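Local coordinates for protein Rho guanyl nucleotide exchange factor (Rom2), putative (Aspergillus fumigatus Af293, PDB 5O51) that probably acts, as the full-length protein, as a guanyl-nucleotide exchange factor for Rho GTPases, and is represented here by its CNH beta-propeller domain, at residues A134-I139 against E173-A178; A113-A118 against S181-L186; P270-L275 against I307-S312; D216-F221 against G255-P260; I264-N269 against E289-E294. All coordinates share one frame; numbering follows the deposited sequence.

How the interactions relate
The chain folds as a beta-propeller of seven four-stranded antiparallel blades. Interaction 2 opens first, at 113-118, and closes at 181-186, joining the innermost strands of two consecutive blades. Interaction 1 falls wholly within that span and pairs the two last strands of the first of these blades. Interaction 4 follows in series, tying the connection after strand 208-210 to a loop in the next blade. Interactions 5 and 3 then cross, because 270-275 starts before 289-294 closes interaction 5. Each joins neighbouring blades, and they touch where F273 packs on W266. A salt bridge from R259 to E294 links interactions 4 and 5.

Interaction 1 of 5, residues A134-I139 against E173-A178; sequences ALSSTI and EYYIPA
S137, T138 and I139 pair antiparallel with I176, Y175 and Y174, the short strand axes running 4.8 Å apart at 163°. S137 and I176 form a hydrogen-bonded pair, with S137 N to I176 O at 2.9 Å and a weak return bond. I139 and Y174 form the next, with Y174 N to I139 O at 2.8 Å. T138 and Y175 are the non-hydrogen-bonded pair between them. S137 OG sits beside its own backbone N (chi1 -68°) and donates to A178 O at 2.6 Å, in the carbonyl plane. T132 OG1 and S180 OG also bond to this hydroxyl. On the same face I139 CD1 presses on I176 CG1 at 3.5 Å, a tight contact. On the other face the Y175 ring reaches S136, with OH 3.4 Å from S136 CB. The contact joins the third strand of the blade, 137-143, to its outermost strand, 169-176. Beyond it, Y174 and I176 pack on V201 of strand 197-202, in the next blade.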
# COMPACT_ATOMS: atom_id res chain seq x y z
N ALA A 134 8.09 3.76 17.80
CA ALA A 134 8.94 4.95 18.02
C ALA A 134 10.08 4.41 18.89
O ALA A 134 9.84 4.01 20.03
CB ALA A 134 8.18 6.07 18.73
N LEU A 135 11.28 4.35 18.32
CA LEU A 135 12.42 3.55 18.83
C LEU A 135 13.11 2.92 17.61
O LEU A 135 14.11 3.45 17.13
CB LEU A 135 12.01 2.47 19.89
CG LEU A 135 13.01 1.45 20.49
CD1 LEU A 135 13.03 1.53 22.01
CD2 LEU A 135 12.71 0.02 20.04
N SER A 136 12.55 1.85 17.06
CA SER A 136 13.25 1.09 16.04
C SER A 136 12.31 0.24 15.16
O SER A 136 11.08 0.25 15.35
CB SER A 136 14.33 0.20 16.70
OG SER A 136 13.85 -1.10 17.00
N SER A 137 12.94 -0.50 14.24
CA SER A 137 12.25 -1.28 13.24
C SER A 137 13.05 -2.54 12.91
O SER A 137 14.25 -2.49 12.74
CB SER A 137 12.02 -0.42 11.95
OG SER A 137 11.07 0.66 12.16
N THR A 138 12.38 -3.68 12.80
CA THR A 138 13.04 -4.93 12.45
C THR A 138 12.41 -5.44 11.17
O THR A 138 11.18 -5.58 11.11
CB THR A 138 12.81 -5.97 13.53
OG1 THR A 138 13.29 -5.45 14.78
CG2 THR A 138 13.50 -7.32 13.16
N ILE A 139 13.25 -5.72 10.17
CA ILE A 139 12.78 -6.13 8.87
C ILE A 139 13.18 -7.57 8.55
O ILE A 139 14.36 -7.88 8.55
CB ILE A 139 13.38 -5.24 7.76
CG1 ILE A 139 12.82 -3.82 7.82
CG2 ILE A 139 13.07 -5.84 6.40
CD1 ILE A 139 13.71 -2.84 8.53
N GLU A 173 17.55 -10.80 7.39
CA GLU A 173 16.94 -9.95 8.42
C GLU A 173 17.73 -8.65 8.50
O GLU A 173 18.86 -8.62 8.04
CB GLU A 173 16.94 -10.68 9.75
CG GLU A 173 16.21 -9.94 10.86
CD GLU A 173 16.05 -10.76 12.12
OE1 GLU A 173 15.81 -11.98 12.05
OE2 GLU A 173 16.17 -10.15 13.21
N TYR A 174 17.14 -7.58 9.03
CA TYR A 174 17.83 -6.28 9.17
C TYR A 174 17.31 -5.55 10.39
O TYR A 174 16.22 -5.86 10.91
CB TYR A 174 17.68 -5.34 7.93
CG TYR A 174 18.02 -5.99 6.61
CD1 TYR A 174 17.15 -6.91 6.03
CD2 TYR A 174 19.21 -5.70 5.93
CE1 TYR A 174 17.43 -7.54 4.85
CE2 TYR A 174 19.52 -6.33 4.73
CZ TYR A 174 18.62 -7.26 4.19
OH TYR A 174 18.83 -7.94 3.01
N TYR A 175 18.09 -4.58 10.85
CA TYR A 175 17.73 -3.73 11.98
C TYR A 175 17.88 -2.25 11.57
O TYR A 175 18.75 -1.92 10.78
CB TYR A 175 18.61 -4.04 13.20
CG TYR A 175 18.38 -3.03 14.31
CD1 TYR A 175 17.32 -3.19 15.20
CD2 TYR A 175 19.19 -1.87 14.42
CE1 TYR A 175 17.08 -2.25 16.20
CE2 TYR A 175 18.94 -0.92 15.42
CZ TYR A 175 17.89 -1.12 16.31
OH TYR A 175 17.63 -0.22 17.33
N ILE A 176 17.02 -1.38 12.10
CA ILE A 176 16.97 0.04 11.72
C ILE A 176 16.62 0.83 12.99
O ILE A 176 15.55 0.59 13.58
CB ILE A 176 15.84 0.37 10.68
CG1 ILE A 176 16.01 -0.38 9.33
CG2 ILE A 176 15.70 1.89 10.44
CD1 ILE A 176 16.99 0.24 8.36
N PRO A 177 17.48 1.78 13.40
CA PRO A 177 17.18 2.55 14.62
C PRO A 177 16.27 3.76 14.38
O PRO A 177 16.69 4.89 14.64
CB PRO A 177 18.59 2.99 15.10
CG PRO A 177 19.34 3.17 13.82
CD PRO A 177 18.85 2.07 12.91
N ALA A 178 15.06 3.50 13.88
CA ALA A 178 13.98 4.51 13.74
C ALA A 178 12.57 3.91 13.45
O ALA A 178 12.43 2.80 12.92
CB ALA A 178 14.34 5.51 12.67

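Interaction 2 of 5, residues A113-A118 against S181-L186; sequences ANFFKA and SSIHFL
K117 and F115 reach from one strand to I183, F185 and the backbone of S181 and S182 on another. The strands run nearly parallel, at 14°, with their axes 7.5 Å apart at closest. Apolar packing carries the contact. K117 CB lies 3.3 Å from I183 CG2, tighter than usual for two carbons. F115 CE2 touches the same methyl more loosely, at 4.3 Å. The lysine chain slides past F185 in the opposite direction, with K117 CG 3.8 Å from F185 CE2. Its CG stands anti to the backbone N (chi1 -176°), and the chain bends at chi2. Contacts of rings with backbone are the second kind. S181 O lies over one face of the F115 ring, 3.7 Å from CZ, while K117 O lies in the plane of the F185 ring at its edge. Classic beta bulges occur at N114-F115, opposite V130, and at S181-S182, opposite G193. Strands 115-120 and 180-186 are the innermost strands of consecutive blades, and their side-by-side course around the central axis is characteristic of a beta-propeller.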
# COMPACT_ATOMS: atom_id res chain seq x y z
N ALA A 113 3.78 -8.56 13.57
CA ALA A 113 4.18 -7.68 12.44
C ALA A 113 3.24 -6.54 12.35
O ALA A 113 2.01 -6.69 12.53
CB ALA A 113 4.20 -8.46 11.12
N ASN A 114 3.78 -5.39 12.07
CA ASN A 114 3.00 -4.17 11.89
C ASN A 114 2.60 -3.86 10.42
O ASN A 114 1.54 -3.35 10.22
CB ASN A 114 3.80 -3.00 12.51
CG ASN A 114 4.06 -3.26 13.99
OD1 ASN A 114 5.19 -3.59 14.40
ND2 ASN A 114 2.98 -3.26 14.77
N PHE A 115 3.47 -4.12 9.44
CA PHE A 115 3.11 -4.08 8.00
C PHE A 115 3.99 -5.02 7.19
O PHE A 115 4.91 -5.65 7.74
CB PHE A 115 3.02 -2.66 7.38
CG PHE A 115 4.29 -1.84 7.41
CD1 PHE A 115 4.60 -1.05 8.52
CD2 PHE A 115 5.11 -1.75 6.30
CE1 PHE A 115 5.74 -0.25 8.54
CE2 PHE A 115 6.25 -0.95 6.30
CZ PHE A 115 6.56 -0.20 7.42
N PHE A 116 3.62 -5.21 5.92
CA PHE A 116 4.41 -5.97 4.99
C PHE A 116 4.40 -5.44 3.56
O PHE A 116 3.55 -4.65 3.19
CB PHE A 116 3.99 -7.42 5.05
CG PHE A 116 2.74 -7.77 4.26
CD1 PHE A 116 2.82 -8.16 2.93
CD2 PHE A 116 1.49 -7.82 4.89
CE1 PHE A 116 1.69 -8.55 2.22
CE2 PHE A 116 0.36 -8.22 4.19
CZ PHE A 116 0.47 -8.60 2.84
N LYS A 117 5.32 -5.95 2.74
CA LYS A 117 5.38 -5.64 1.33
C LYS A 117 5.93 -6.82 0.50
O LYS A 117 6.97 -7.41 0.81
CB LYS A 117 6.24 -4.41 1.15
CG LYS A 117 6.32 -3.91 -0.26
CD LYS A 117 5.10 -3.10 -0.60
CE LYS A 117 4.99 -2.83 -2.10
NZ LYS A 117 6.26 -2.31 -2.67
N ALA A 118 5.21 -7.18 -0.55
CA ALA A 118 5.61 -8.25 -1.47
C ALA A 118 5.92 -7.62 -2.79
O ALA A 118 5.03 -7.01 -3.41
CB ALA A 118 4.47 -9.23 -1.68
N SER A 181 7.57 4.21 8.38
CA SER A 181 6.28 4.41 7.68
C SER A 181 6.04 3.42 6.53
O SER A 181 4.93 2.96 6.36
CB SER A 181 6.19 5.81 7.05
OG SER A 181 6.34 6.86 7.99
N SER A 182 7.06 3.10 5.73
CA SER A 182 6.84 2.36 4.49
C SER A 182 8.07 1.60 3.97
O SER A 182 9.18 1.83 4.39
CB SER A 182 6.43 3.36 3.44
OG SER A 182 7.45 4.30 3.18
N ILE A 183 7.85 0.74 2.99
CA ILE A 183 8.95 0.03 2.36
C ILE A 183 8.78 -0.21 0.84
O ILE A 183 7.73 -0.55 0.37
CB ILE A 183 9.24 -1.28 3.14
CG1 ILE A 183 10.67 -1.75 2.91
CG2 ILE A 183 8.24 -2.39 2.80
CD1 ILE A 183 11.12 -2.76 3.95
N HIS A 184 9.86 -0.06 0.09
CA HIS A 184 9.84 -0.10 -1.38
C HIS A 184 11.00 -0.93 -1.90
O HIS A 184 12.11 -0.89 -1.35
CB HIS A 184 9.90 1.34 -1.96
CG HIS A 184 8.81 2.22 -1.42
ND1 HIS A 184 7.57 2.31 -2.02
CD2 HIS A 184 8.73 2.94 -0.28
CE1 HIS A 184 6.79 3.08 -1.28
NE2 HIS A 184 7.47 3.47 -0.22
N PHE A 185 10.73 -1.73 -2.92
CA PHE A 185 11.78 -2.49 -3.62
C PHE A 185 12.35 -1.62 -4.70
O PHE A 185 11.58 -1.19 -5.57
CB PHE A 185 11.17 -3.73 -4.23
CG PHE A 185 10.79 -4.76 -3.21
CD1 PHE A 185 11.78 -5.59 -2.65
CD2 PHE A 185 9.48 -4.88 -2.78
CE1 PHE A 185 11.43 -6.56 -1.72
CE2 PHE A 185 9.13 -5.83 -1.84
CZ PHE A 185 10.09 -6.67 -1.31
N LEU A 186 13.65 -1.32 -4.60
CA LEU A 186 14.40 -0.63 -5.67
C LEU A 186 15.54 -1.51 -6.15
O LEU A 186 16.63 -1.45 -5.57
CB LEU A 186 15.03 0.63 -5.13
CG LEU A 186 14.17 1.82 -4.83
CD1 LEU A 186 15.06 2.86 -4.13
CD2 LEU A 186 13.51 2.33 -6.12

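Interaction 3 of 5, residues P270-L275 against I307-S312; sequences PNAFAL and IRMLHS
M309 meets A272, F273 and A274, and has the largest surface buried in this contact. Its CG is anti to the backbone N (chi1 -168°). The chain then bends at chi3 (96°). M309 CB touches A272 CB at 3.8 Å. Further out, M309 SD lies 3.5 Å from F273 O and 4.0 Å from A274 CB. The sulfur thus rests against the F273 carbonyl and the methyls of A272 and A274, and the terminal CE stays near F273 O. A274 is the next residue in burial, and S312 OG also lies 3.9 Å from its CB. A272 and A274 both point their CB toward the other strand. Polar links run through water. One water donates to N271 OD1 at 2.7 Å and accepts from M309 N at 2.8 Å. A second accepts from L275 N and has a weak bond with S312 OG. Strands 272-276 and 307-312 are the innermost strands of consecutive blades, here at 50° to each other. F283 of strand 279-284 also packs on M309, and the F273 side chain, whose CB points away from 307-312, packs on I231 and H232 of strand 230-236.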
# COMPACT_ATOMS: atom_id res chain seq x y z
N PRO A 270 -1.42 13.63 3.95
CA PRO A 270 -1.77 12.39 3.20
C PRO A 270 -1.03 11.16 3.74
O PRO A 270 0.12 11.27 4.17
CB PRO A 270 -1.40 12.71 1.74
CG PRO A 270 -0.53 14.01 1.79
CD PRO A 270 -0.98 14.71 3.06
N ASN A 271 -1.72 10.03 3.77
CA ASN A 271 -1.13 8.76 4.22
C ASN A 271 -0.99 7.79 3.01
O ASN A 271 -0.56 6.66 3.19
CB ASN A 271 -1.96 8.13 5.38
CG ASN A 271 -3.44 7.94 5.03
OD1 ASN A 271 -3.77 7.56 3.91
ND2 ASN A 271 -4.32 8.19 5.98
N ALA A 272 -1.41 8.19 1.81
CA ALA A 272 -1.25 7.30 0.62
C ALA A 272 -1.27 8.11 -0.66
O ALA A 272 -1.83 9.25 -0.66
CB ALA A 272 -2.34 6.21 0.62
N PHE A 273 -0.69 7.55 -1.73
CA PHE A 273 -0.55 8.23 -2.99
C PHE A 273 -0.82 7.28 -4.15
O PHE A 273 -0.55 6.11 -4.05
CB PHE A 273 0.91 8.77 -3.14
CG PHE A 273 1.25 9.92 -2.22
CD1 PHE A 273 1.67 9.69 -0.93
CD2 PHE A 273 1.05 11.21 -2.62
CE1 PHE A 273 1.94 10.75 -0.07
CE2 PHE A 273 1.30 12.28 -1.78
CZ PHE A 273 1.74 12.04 -0.50
N ALA A 274 -1.31 7.81 -5.26
CA ALA A 274 -1.34 7.11 -6.52
C ALA A 274 -1.08 8.02 -7.71
O ALA A 274 -1.50 9.21 -7.73
CB ALA A 274 -2.69 6.48 -6.69
N LEU A 275 -0.41 7.45 -8.71
CA LEU A 275 -0.14 8.16 -9.98
C LEU A 275 -0.99 7.62 -11.13
O LEU A 275 -0.98 6.43 -11.44
CB LEU A 275 1.36 8.09 -10.25
CG LEU A 275 1.89 8.73 -11.54
CD1 LEU A 275 1.46 10.19 -11.74
CD2 LEU A 275 3.40 8.61 -11.56
N ILE A 307 -11.58 8.56 4.52
CA ILE A 307 -11.15 8.10 3.18
C ILE A 307 -9.93 7.26 3.33
O ILE A 307 -9.03 7.68 4.01
CB ILE A 307 -10.82 9.28 2.24
CG1 ILE A 307 -12.09 10.07 1.96
CG2 ILE A 307 -10.09 8.70 0.96
CD1 ILE A 307 -11.89 11.49 1.39
N ARG A 308 -9.91 6.06 2.75
CA ARG A 308 -8.77 5.10 2.81
C ARG A 308 -8.47 4.69 1.35
O ARG A 308 -9.36 4.12 0.67
CB ARG A 308 -9.22 3.80 3.53
CG ARG A 308 -9.44 3.94 5.02
CD ARG A 308 -10.65 3.12 5.51
NE ARG A 308 -11.89 3.84 5.32
CZ ARG A 308 -13.11 3.35 5.23
NH1 ARG A 308 -13.38 2.05 5.26
NH2 ARG A 308 -14.10 4.19 5.08
N MET A 309 -7.26 4.92 0.86
CA MET A 309 -6.89 4.35 -0.43
C MET A 309 -6.72 2.83 -0.32
O MET A 309 -5.95 2.36 0.50
CB MET A 309 -5.61 5.00 -0.97
CG MET A 309 -5.36 4.64 -2.45
SD MET A 309 -3.76 5.16 -3.08
CE MET A 309 -2.91 3.57 -2.84
N LEU A 310 -7.43 2.05 -1.13
CA LEU A 310 -7.34 0.57 -1.01
C LEU A 310 -6.32 -0.11 -1.91
O LEU A 310 -5.61 -0.98 -1.46
CB LEU A 310 -8.70 -0.10 -1.18
CG LEU A 310 -9.77 0.37 -0.18
CD1 LEU A 310 -11.12 -0.11 -0.64
CD2 LEU A 310 -9.42 -0.08 1.25
N HIS A 311 -6.24 0.27 -3.18
CA HIS A 311 -5.39 -0.40 -4.15
C HIS A 311 -5.31 0.48 -5.42
O HIS A 311 -6.32 1.02 -5.91
CB HIS A 311 -5.99 -1.79 -4.55
CG HIS A 311 -5.04 -2.66 -5.30
ND1 HIS A 311 -5.02 -2.75 -6.68
CD2 HIS A 311 -4.03 -3.46 -4.87
CE1 HIS A 311 -4.04 -3.55 -7.05
NE2 HIS A 311 -3.42 -3.97 -5.95
N SER A 312 -4.12 0.54 -5.96
CA SER A 312 -3.86 1.26 -7.17
C SER A 312 -3.28 0.28 -8.22
O SER A 312 -2.24 -0.30 -7.99
CB SER A 312 -2.77 2.33 -6.86
OG SER A 312 -2.33 2.86 -8.07
O HOH W 1 -5.37 5.72 2.80
O HOH W 2 0.50 4.86 -8.22

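Interaction 4 of 5, residues D216-F221 against G255-P260; sequences DTSLDF and GWRARP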
# COMPACT_ATOMS: atom_id res chain seq x y z
N ASP A 216 23.07 18.89 -1.49
CA ASP A 216 22.10 19.53 -2.38
C ASP A 216 21.27 20.45 -1.50
O ASP A 216 20.50 20.05 -0.64
CB ASP A 216 21.24 18.52 -3.12
CG ASP A 216 20.34 19.17 -4.15
OD1 ASP A 216 20.42 20.39 -4.40
OD2 ASP A 216 19.53 18.41 -4.72
N THR A 217 21.47 21.71 -1.77
CA THR A 217 21.07 22.76 -0.93
C THR A 217 19.64 23.06 -1.26
O THR A 217 18.95 23.66 -0.45
CB THR A 217 22.03 23.98 -1.20
OG1 THR A 217 22.31 24.66 0.02
CG2 THR A 217 21.50 24.97 -2.23
N SER A 218 19.21 22.70 -2.48
CA SER A 218 17.83 22.87 -2.92
C SER A 218 16.89 21.88 -2.18
O SER A 218 15.69 22.01 -2.29
CB SER A 218 17.69 22.78 -4.46
OG SER A 218 17.57 21.44 -4.95
N LEU A 219 17.48 20.91 -1.45
CA LEU A 219 16.75 19.96 -0.58
C LEU A 219 16.78 20.29 0.90
O LEU A 219 16.45 19.45 1.72
CB LEU A 219 17.30 18.53 -0.79
CG LEU A 219 17.22 17.92 -2.20
CD1 LEU A 219 17.99 16.59 -2.24
CD2 LEU A 219 15.78 17.73 -2.66
N ASP A 220 17.13 21.51 1.26
CA ASP A 220 17.17 21.91 2.66
C ASP A 220 15.83 21.93 3.38
O ASP A 220 15.78 21.72 4.58
CB ASP A 220 17.83 23.30 2.81
CG ASP A 220 19.20 23.21 3.43
OD1 ASP A 220 20.12 22.59 2.81
OD2 ASP A 220 19.33 23.73 4.56
N PHE A 221 14.74 22.22 2.67
CA PHE A 221 13.39 22.16 3.25
C PHE A 221 13.07 20.80 3.86
O PHE A 221 12.40 20.69 4.91
CB PHE A 221 12.31 22.63 2.24
CG PHE A 221 12.07 21.69 1.07
CD1 PHE A 221 11.22 20.58 1.20
CD2 PHE A 221 12.68 21.93 -0.17
CE1 PHE A 221 11.03 19.70 0.13
CE2 PHE A 221 12.50 21.05 -1.24
CZ PHE A 221 11.66 19.94 -1.11
N GLY A 255 20.07 10.63 -5.62
CA GLY A 255 19.20 11.53 -4.86
C GLY A 255 19.55 12.99 -4.92
O GLY A 255 19.63 13.66 -3.88
N TRP A 256 19.80 13.45 -6.14
CA TRP A 256 20.09 14.86 -6.36
C TRP A 256 18.83 15.44 -6.96
O TRP A 256 18.18 14.77 -7.78
CB TRP A 256 21.33 15.06 -7.27
CG TRP A 256 21.89 16.44 -7.13
CD1 TRP A 256 21.52 17.55 -7.84
CD2 TRP A 256 22.90 16.88 -6.19
NE1 TRP A 256 22.24 18.65 -7.41
CE2 TRP A 256 23.08 18.27 -6.40
CE3 TRP A 256 23.67 16.22 -5.21
CZ2 TRP A 256 23.99 19.02 -5.64
CZ3 TRP A 256 24.57 16.97 -4.47
CH2 TRP A 256 24.72 18.36 -4.69
N ARG A 257 18.47 16.67 -6.56
CA ARG A 257 17.19 17.26 -6.99
C ARG A 257 17.10 17.27 -8.51
O ARG A 257 18.11 17.45 -9.19
CB ARG A 257 17.03 18.66 -6.43
CG ARG A 257 15.75 19.40 -6.80
CD ARG A 257 14.61 18.93 -5.92
NE ARG A 257 13.38 19.72 -6.07
CZ ARG A 257 13.07 20.83 -5.40
NH1 ARG A 257 13.91 21.40 -4.51
NH2 ARG A 257 11.89 21.41 -5.63
N ALA A 258 15.90 17.09 -9.04
CA ALA A 258 15.60 17.32 -10.44
C ALA A 258 14.34 18.23 -10.51
O ALA A 258 13.54 18.25 -9.59
CB ALA A 258 15.37 15.98 -11.16
N ARG A 259 14.17 18.92 -11.65
CA ARG A 259 13.21 19.99 -11.82
C ARG A 259 13.20 20.82 -10.52
O ARG A 259 12.23 20.75 -9.73
CB ARG A 259 11.82 19.43 -12.12
CG ARG A 259 11.77 18.38 -13.23
CD ARG A 259 10.31 18.09 -13.63
NE ARG A 259 10.12 16.68 -14.02
CZ ARG A 259 8.97 16.13 -14.44
NH1 ARG A 259 7.84 16.85 -14.54
NH2 ARG A 259 8.97 14.85 -14.77
N PRO A 260 14.28 21.59 -10.30
CA PRO A 260 14.51 22.27 -9.00
C PRO A 260 13.50 23.34 -8.69
O PRO A 260 13.36 23.73 -7.54
CB PRO A 260 15.93 22.87 -9.16
CG PRO A 260 16.10 23.04 -10.61
CD PRO A 260 15.24 22.03 -11.33
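D216 lies flat on the indole of W256, the carboxylate and ring planes only 3° apart. This is a CH-pi contact as well: D216 CB stands 3.6 Å from the centroid of the six-membered ring, 4° off its normal. The carboxylate is anti to the backbone N (chi1 -174°), and D216 OD2 accepts from R257 N at 2.7 Å. D216 OD1 accepts from S218 N at 3.2 Å, closing an Asx turn, and from S218 OG at 3.1 Å. Both donors come from the same face of the carboxylate. The R257 side chain crosses D216 at about a right angle and runs on past S218 and L219. S218 OG is 3.2 Å from R257 CB, and L219 CD2 is 3.7 Å from R257 CD. The guanidinium ends near F221, where R257 NH1 approaches the ring edge in its plane, 3.6 Å from CE2. R257 NH2 is hydrogen-bonded to W262 O. Three bonds thus grip the D216 carboxylate, which probably favours its ionised form. R257 holds it through its backbone N, whereas its guanidinium charge stays 6.4 Å away, measured from NH1 to D216 OD2, and makes no salt bridge there.

Interaction 5 of 5, residues I264-N269 against E289-E294; sequences ISWEGN and EIRHIE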
# COMPACT_ATOMS: atom_id res chain seq x y z
N ILE A 264 5.48 20.47 -4.70
CA ILE A 264 4.09 20.48 -4.16
C ILE A 264 4.21 20.40 -2.66
O ILE A 264 4.97 19.58 -2.14
CB ILE A 264 3.25 19.26 -4.66
CG1 ILE A 264 3.00 19.35 -6.16
CG2 ILE A 264 1.95 19.08 -3.89
CD1 ILE A 264 2.63 18.05 -6.79
N SER A 265 3.46 21.24 -1.99
CA SER A 265 3.24 21.12 -0.55
C SER A 265 1.77 20.73 -0.39
O SER A 265 0.89 21.49 -0.82
CB SER A 265 3.52 22.47 0.17
OG SER A 265 4.92 22.56 0.51
N TRP A 266 1.50 19.61 0.28
CA TRP A 266 0.09 19.10 0.37
C TRP A 266 -0.72 19.92 1.39
O TRP A 266 -0.19 20.34 2.44
CB TRP A 266 0.11 17.57 0.68
CG TRP A 266 0.80 16.78 -0.42
CD1 TRP A 266 2.02 16.25 -0.37
CD2 TRP A 266 0.31 16.55 -1.75
NE1 TRP A 266 2.35 15.67 -1.59
CE2 TRP A 266 1.31 15.85 -2.45
CE3 TRP A 266 -0.90 16.88 -2.42
CZ2 TRP A 266 1.16 15.43 -3.79
CZ3 TRP A 266 -1.08 16.44 -3.75
CH2 TRP A 266 -0.04 15.73 -4.43
N GLU A 267 -1.98 20.18 1.06
CA GLU A 267 -2.90 20.84 2.01
C GLU A 267 -3.15 20.10 3.25
O GLU A 267 -3.23 20.73 4.28
CB GLU A 267 -4.21 21.29 1.35
CG GLU A 267 -3.93 22.25 0.16
CD GLU A 267 -5.17 22.93 -0.36
OE1 GLU A 267 -6.25 22.86 0.30
OE2 GLU A 267 -5.07 23.57 -1.39
N GLY A 268 -3.23 18.77 3.20
CA GLY A 268 -3.51 17.94 4.40
C GLY A 268 -2.28 17.16 4.86
O GLY A 268 -1.16 17.58 4.65
N ASN A 269 -2.53 16.03 5.50
CA ASN A 269 -1.50 15.07 5.93
C ASN A 269 -1.72 13.71 5.25
O ASN A 269 -2.19 12.78 5.86
CB ASN A 269 -1.45 15.00 7.47
CG ASN A 269 -0.94 16.35 8.07
OD1 ASN A 269 0.23 16.68 7.92
ND2 ASN A 269 -1.84 17.17 8.56
N GLU A 289 -6.68 15.10 -2.67
CA GLU A 289 -6.13 16.25 -3.42
C GLU A 289 -5.53 15.77 -4.71
O GLU A 289 -4.59 15.00 -4.70
CB GLU A 289 -5.08 17.02 -2.60
CG GLU A 289 -4.65 18.40 -3.17
CD GLU A 289 -3.70 19.21 -2.25
OE1 GLU A 289 -3.58 18.93 -1.02
OE2 GLU A 289 -3.04 20.09 -2.81
N ILE A 290 -6.01 16.34 -5.80
CA ILE A 290 -5.53 15.97 -7.16
C ILE A 290 -4.74 17.13 -7.87
O ILE A 290 -5.30 18.21 -8.07
CB ILE A 290 -6.69 15.49 -8.02
CG1 ILE A 290 -7.43 14.34 -7.27
CG2 ILE A 290 -6.21 15.10 -9.41
CD1 ILE A 290 -8.79 14.07 -7.92
N ARG A 291 -3.43 16.88 -8.13
CA ARG A 291 -2.55 17.83 -8.84
C ARG A 291 -2.07 17.27 -10.20
O ARG A 291 -1.89 16.04 -10.38
CB ARG A 291 -1.29 18.17 -8.04
CG ARG A 291 -1.48 18.64 -6.59
CD ARG A 291 -1.69 20.11 -6.48
NE ARG A 291 -1.64 20.55 -5.11
CZ ARG A 291 -0.75 21.40 -4.58
NH1 ARG A 291 0.21 21.98 -5.33
NH2 ARG A 291 -0.84 21.69 -3.26
N HIS A 292 -1.78 18.22 -11.11
CA HIS A 292 -1.11 17.98 -12.41
C HIS A 292 0.39 17.74 -12.28
O HIS A 292 1.12 18.57 -11.79
CB HIS A 292 -1.35 19.15 -13.34
CG HIS A 292 -1.28 18.80 -14.78
ND1 HIS A 292 -0.08 18.64 -15.42
CD2 HIS A 292 -2.24 18.63 -15.73
CE1 HIS A 292 -0.30 18.32 -16.69
NE2 HIS A 292 -1.60 18.32 -16.90
N ILE A 293 0.88 16.59 -12.71
CA ILE A 293 2.29 16.23 -12.58
C ILE A 293 3.27 17.15 -13.33
O ILE A 293 4.41 17.28 -12.95
CB ILE A 293 2.48 14.72 -13.00
CG1 ILE A 293 3.84 14.14 -12.61
CG2 ILE A 293 2.33 14.51 -14.51
CD1 ILE A 293 4.01 13.89 -11.13
N GLU A 294 2.86 17.74 -14.44
CA GLU A 294 3.73 18.67 -15.16
C GLU A 294 3.77 20.03 -14.53
O GLU A 294 4.88 20.56 -14.22
CB GLU A 294 3.30 18.78 -16.63
CG GLU A 294 3.40 17.49 -17.43
CD GLU A 294 4.76 16.81 -17.31
OE1 GLU A 294 5.74 17.46 -16.87
OE2 GLU A 294 4.85 15.59 -17.65
O HOH W 3 -3.24 16.91 0.84
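E289 accepts a hydrogen bond from E267 N, at 2.9 Å to its OE1, on the syn lone pair. A water also donates to E289 OE1 and accepts from G268 N, so this oxygen binds the backbone of the E267-G268 loop once directly and once through water. The charged interaction lies within 289-294. R291 grips E289 side-on, NE and NH2 both bonding to OE2, with R291 NE 2.7 Å and R291 NH2 2.8 Å from it. The acceptor lies in the guanidinium plane. E267 OE2 comes to 4.3 Å from E289 OE2, a like-charge approach that the arginine probably offsets. Packing against flat groups makes up the rest. I264 CG2 stands over the centre of the R291 guanidinium, 3.6 Å from CZ, and also over one face of the W266 ring. The tryptophan turns its edge to the carboxylate: W266 CE3 is 3.6 Å from E289 CD, and the two planes are 78° apart. W266 CZ3 touches R291 CG at 3.6 Å. W266 NE1 is bonded to S248 OG, and R291 NH1 to S296 O. I264 and S265 form the short outermost strand of one blade, and 289-292 belongs to the third strand of the next. Such packing of an outer strand and its exit loop on the following blade is part of the blade-to-blade interface of a beta-propeller.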